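PDB 3HUL: homoserine kinase, which probably catalyses the ATP-dependent phosphorylation of L-homoserine to O-phospho-L-homoserine, a step in the biosynthesis of threonine from aspartate. Local coordinates for residues F160-E165 / G248-L252; V93-E98 / K113-A117. The contacts are given in a common frame with arbitrary orientation. Residues are numbered along the deposited sequence.

Contact 1: F160-E165 / G248-L252; sequences FIPKAE and GPTVL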
loop_
_atom_site.group_PDB
_atom_site.type_symbol
_atom_site.label_atom_id
_atom_site.label_comp_id
_atom_site.label_asym_id
_atom_site.label_seq_id
_atom_site.Cartn_x
_atom_site.Cartn_y
_atom_site.Cartn_z
ATOM N N PHE A 160 15.378 -13.820 22.184
ATOM C CA PHE A 160 15.899 -14.627 23.278
ATOM C C PHE A 160 16.065 -16.034 22.755
ATOM O O PHE A 160 15.083 -16.766 22.601
ATOM C CB PHE A 160 14.920 -14.682 24.434
ATOM C CG PHE A 160 14.844 -13.436 25.241
ATOM C CD1 PHE A 160 15.520 -13.342 26.446
ATOM C CD2 PHE A 160 14.044 -12.361 24.823
ATOM C CE1 PHE A 160 15.420 -12.201 27.230
ATOM C CE2 PHE A 160 13.941 -11.218 25.590
ATOM C CZ PHE A 160 14.636 -11.131 26.797
ATOM N N ILE A 161 17.303 -16.418 22.484
ATOM C CA ILE A 161 17.576 -17.737 21.962
ATOM C C ILE A 161 18.116 -18.662 23.079
ATOM O O ILE A 161 19.290 -18.543 23.465
ATOM C CB ILE A 161 18.554 -17.636 20.795
ATOM C CG1 ILE A 161 17.922 -16.788 19.683
ATOM C CG2 ILE A 161 18.977 -19.039 20.312
ATOM C CD1 ILE A 161 18.888 -16.352 18.658
ATOM N N PRO A 162 17.252 -19.560 23.616
ATOM C CA PRO A 162 17.739 -20.518 24.619
ATOM C C PRO A 162 18.291 -21.765 23.931
ATOM O O PRO A 162 18.364 -21.828 22.695
ATOM C CB PRO A 162 16.474 -20.876 25.397
ATOM C CG PRO A 162 15.372 -20.812 24.338
ATOM C CD PRO A 162 15.862 -19.864 23.222
ATOM N N LYS A 163 18.682 -22.736 24.742
ATOM C CA LYS A 163 19.133 -24.046 24.283
ATOM C C LYS A 163 17.964 -24.776 23.648
ATOM O O LYS A 163 16.804 -24.458 23.943
ATOM C CB LYS A 163 19.629 -24.850 25.505
ATOM C CG LYS A 163 20.807 -24.172 26.249
ATOM C CD LYS A 163 22.053 -24.247 25.396
ATOM C CE LYS A 163 23.299 -23.832 26.160
ATOM N NZ LYS A 163 24.455 -23.875 25.227
ATOM N N ALA A 164 18.258 -25.760 22.801
ATOM C CA ALA A 164 17.223 -26.651 22.290
ATOM C C ALA A 164 16.375 -27.175 23.450
ATOM O O ALA A 164 16.874 -27.343 24.562
ATOM C CB ALA A 164 17.837 -27.810 21.491
ATOM N N GLU A 165 15.085 -27.371 23.199
ATOM C CA GLU A 165 14.180 -27.987 24.176
ATOM C C GLU A 165 14.698 -29.387 24.561
ATOM O O GLU A 165 15.173 -30.148 23.707
ATOM C CB GLU A 165 12.774 -28.073 23.593
ATOM C CG GLU A 165 11.609 -28.038 24.608
ATOM C CD GLU A 165 11.477 -26.718 25.355
ATOM O OE1 GLU A 165 10.930 -26.722 26.496
ATOM O OE2 GLU A 165 11.921 -25.679 24.820
ATOM N N GLY A 248 8.360 -22.019 19.073
ATOM C CA GLY A 248 9.316 -21.814 20.150
ATOM C C GLY A 248 10.557 -22.669 19.923
ATOM O O GLY A 248 10.700 -23.289 18.863
ATOM N N PRO A 249 11.468 -22.695 20.906
ATOM C CA PRO A 249 11.343 -21.969 22.157
ATOM C C PRO A 249 11.817 -20.500 22.147
ATOM O O PRO A 249 11.627 -19.795 23.144
ATOM C CB PRO A 249 12.197 -22.800 23.127
ATOM C CG PRO A 249 13.202 -23.505 22.261
ATOM C CD PRO A 249 12.729 -23.461 20.833
ATOM N N THR A 250 12.421 -20.018 21.060
ATOM C CA THR A 250 12.852 -18.615 21.118
ATOM C C THR A 250 11.667 -17.661 21.226
ATOM O O THR A 250 10.565 -17.973 20.759
ATOM C CB THR A 250 13.919 -18.152 20.062
ATOM O OG1 THR A 250 13.320 -17.344 19.042
ATOM C CG2 THR A 250 14.678 -19.254 19.505
ATOM N N VAL A 251 11.907 -16.546 21.919
ATOM C CA VAL A 251 10.943 -15.478 22.109
ATOM C C VAL A 251 11.489 -14.286 21.325
ATOM O O VAL A 251 12.700 -13.981 21.376
ATOM C CB VAL A 251 10.759 -15.113 23.602
ATOM C CG1 VAL A 251 9.857 -13.881 23.778
ATOM C CG2 VAL A 251 10.167 -16.290 24.403
ATOM N N LEU A 252 10.609 -13.662 20.540
ATOM C CA LEU A 252 10.952 -12.445 19.825
ATOM C C LEU A 252 10.238 -11.236 20.395
ATOM O O LEU A 252 9.046 -11.292 20.716
ATOM C CB LEU A 252 10.655 -12.564 18.321
ATOM C CG LEU A 252 11.425 -13.618 17.537
ATOM C CD1 LEU A 252 10.740 -13.870 16.196
ATOM C CD2 LEU A 252 12.908 -13.252 17.327
#
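Two antiparallel strands, central in the four-stranded sheet of the C-terminal half of this GHMP kinase, pair here near the start of strand 251-255. Phe160 and Val251 form an antiparallel hydrogen-bonded pair: Phe160 N donates a hydrogen bond to Val251 O, 2.8 Å, and the return bond from Val251 N to Phe160 O is longer, 3.3 Å. Phe160 CB lies 4.3 Å from Val251 CB on the same face of the sheet, where helix 227-235 covers both side chains through Ile230 and Leu227. Pro249, the residue most covered by the contact, follows a cis peptide bond and packs against Pro162, Pro249 CB lying 3.9 Å from Pro162 CG, continuing the pairing as apolar packing beyond these backbone bonds. Thr250, between Pro249 and Val251, touches Arg84 of the predicted ATP site; Arg84 NH1 also hydrogen-bonds to Pro162 O. Glu165 bends back over Pro249 while bonding to Gln222, and Thr250 CA makes a CA-H...O contact of 3.3 Å with Phe160 O.

Contact 2: V93-E98 / K113-A117; sequences VVAGIE and KVRIA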
loop_
_atom_site.group_PDB
_atom_site.type_symbol
_atom_site.label_atom_id
_atom_site.label_comp_id
_atom_site.label_asym_id
_atom_site.label_seq_id
_atom_site.Cartn_x
_atom_site.Cartn_y
_atom_site.Cartn_z
ATOM N N VAL A 93 15.852 -27.082 3.930
ATOM C CA VAL A 93 15.022 -27.553 2.828
ATOM C C VAL A 93 15.134 -26.608 1.608
ATOM O O VAL A 93 15.409 -27.039 0.490
ATOM C CB VAL A 93 13.539 -27.693 3.250
ATOM C CG1 VAL A 93 12.652 -27.881 2.012
ATOM C CG2 VAL A 93 13.343 -28.850 4.284
ATOM N N VAL A 94 14.951 -25.315 1.843
ATOM C CA VAL A 94 15.143 -24.317 0.785
ATOM C C VAL A 94 16.556 -24.384 0.175
ATOM O O VAL A 94 16.708 -24.294 -1.024
ATOM C CB VAL A 94 14.806 -22.893 1.309
ATOM C CG1 VAL A 94 15.216 -21.791 0.284
ATOM C CG2 VAL A 94 13.335 -22.830 1.688
ATOM N N ALA A 95 17.572 -24.545 1.002
ATOM C CA ALA A 95 18.945 -24.682 0.514
ATOM C C ALA A 95 19.141 -25.907 -0.404
ATOM O O ALA A 95 19.850 -25.823 -1.415
ATOM C CB ALA A 95 19.906 -24.727 1.678
ATOM N N GLY A 96 18.495 -27.025 -0.063
ATOM C CA GLY A 96 18.534 -28.226 -0.884
ATOM C C GLY A 96 17.840 -28.034 -2.203
ATOM O O GLY A 96 18.291 -28.526 -3.237
ATOM N N ILE A 97 16.731 -27.309 -2.176
ATOM C CA ILE A 97 16.051 -26.951 -3.404
ATOM C C ILE A 97 16.964 -26.107 -4.313
ATOM O O ILE A 97 17.043 -26.350 -5.523
ATOM C CB ILE A 97 14.751 -26.237 -3.098
ATOM C CG1 ILE A 97 13.776 -27.223 -2.440
ATOM C CG2 ILE A 97 14.128 -25.642 -4.357
ATOM C CD1 ILE A 97 12.575 -26.528 -1.742
ATOM N N GLU A 98 17.667 -25.141 -3.725
ATOM C CA GLU A 98 18.543 -24.254 -4.507
ATOM C C GLU A 98 19.727 -25.046 -5.064
ATOM O O GLU A 98 20.150 -24.827 -6.199
ATOM C CB GLU A 98 19.056 -23.107 -3.642
ATOM C CG GLU A 98 17.965 -22.139 -3.219
ATOM C CD GLU A 98 17.649 -21.121 -4.291
ATOM O OE1 GLU A 98 17.514 -21.472 -5.479
ATOM O OE2 GLU A 98 17.542 -19.939 -3.941
ATOM N N LYS A 113 9.572 -23.045 -6.339
ATOM C CA LYS A 113 10.404 -23.317 -5.173
ATOM C C LYS A 113 9.615 -23.257 -3.867
ATOM O O LYS A 113 9.855 -24.067 -2.964
ATOM C CB LYS A 113 11.575 -22.353 -5.103
ATOM C CG LYS A 113 12.610 -22.530 -6.201
ATOM C CD LYS A 113 13.690 -21.439 -6.092
ATOM C CE LYS A 113 14.482 -21.335 -7.394
ATOM N NZ LYS A 113 15.525 -20.272 -7.292
ATOM N N VAL A 114 8.707 -22.275 -3.771
ATOM C CA VAL A 114 7.853 -22.125 -2.599
ATOM C C VAL A 114 6.918 -23.305 -2.577
ATOM O O VAL A 114 6.804 -23.976 -1.540
ATOM C CB VAL A 114 7.032 -20.773 -2.551
ATOM C CG1 VAL A 114 6.005 -20.805 -1.427
ATOM C CG2 VAL A 114 7.959 -19.575 -2.364
ATOM N N ARG A 115 6.251 -23.565 -3.712
ATOM C CA ARG A 115 5.320 -24.691 -3.757
ATOM C C ARG A 115 5.995 -25.957 -3.259
ATOM O O ARG A 115 5.404 -26.711 -2.474
ATOM C CB ARG A 115 4.718 -24.945 -5.154
ATOM C CG ARG A 115 3.796 -26.190 -5.114
ATOM C CD ARG A 115 3.627 -26.968 -6.417
ATOM N NE ARG A 115 4.841 -27.314 -7.169
ATOM C CZ ARG A 115 5.504 -28.474 -7.097
ATOM N NH1 ARG A 115 5.143 -29.439 -6.253
ATOM N NH2 ARG A 115 6.553 -28.666 -7.876
ATOM N N ILE A 116 7.237 -26.168 -3.697
ATOM C CA ILE A 116 7.960 -27.417 -3.433
ATOM C C ILE A 116 8.374 -27.502 -1.977
ATOM O O ILE A 116 8.233 -28.550 -1.336
ATOM C CB ILE A 116 9.210 -27.561 -4.350
ATOM C CG1 ILE A 116 8.780 -27.832 -5.809
ATOM C CG2 ILE A 116 10.171 -28.632 -3.816
ATOM C CD1 ILE A 116 9.875 -27.592 -6.848
ATOM N N ALA A 117 8.877 -26.390 -1.452
ATOM C CA ALA A 117 9.302 -26.343 -0.053
ATOM C C ALA A 117 8.126 -26.507 0.908
ATOM O O ALA A 117 8.262 -27.138 1.966
ATOM C CB ALA A 117 10.084 -25.045 0.240
#
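Packing of helix 88-103 against helix 110-121 in the N-terminal part of the GHMP kinase fold combines an apolar core with one salt bridge. The segment axes approach to 10.1 Å, and their directions differ by 129°, an oblique crossing nearer to perpendicular than to antiparallel. The charges pair across the gap: Lys113, its chain extended with chi2 to chi4 all t, donates from NZ to Glu98 OE1 at 2.9 Å. Within the helices, i to i+4 bonds satisfy backbone groups of the contact residues: Ile97 N to Val93 O and Glu98 N to Val94 O, both 3.0 Å, and Ala117 N to Lys113 O, 2.9 Å. Away from helix 88-103, Arg115 NH1 forms a salt bridge with Glu119. Ile97 fills the centre, flanked by Lys113, Ile116 and Ala117, while Thr61 and Leu65 of helix 57-65 also touch it. Ala117 points toward helix 88-103, and its CB lies 3.5 Å from Ile97 CD1.

Contact 2 comes first along the chain and closes before contact 1 opens; their centres are 25 Å apart, on opposite sides of the chain's centre, with nearest atoms about 16 Å apart. They share no helix or strand: 93-98 and 113-117 belong to the helices packed in the N-terminal half, 160-165 and 248-252 to the antiparallel sheet of the C-terminal half. What relates them is the predicted ATP-binding segment from Pro81 to Ala91. Its Arg84 reaches the sheet at contact 1, and its final residues, Ser88 to Ala91, open helix 88-103, which carries 93-98. The segment thus links both halves of the kinase, consistent with a nucleotide site between them.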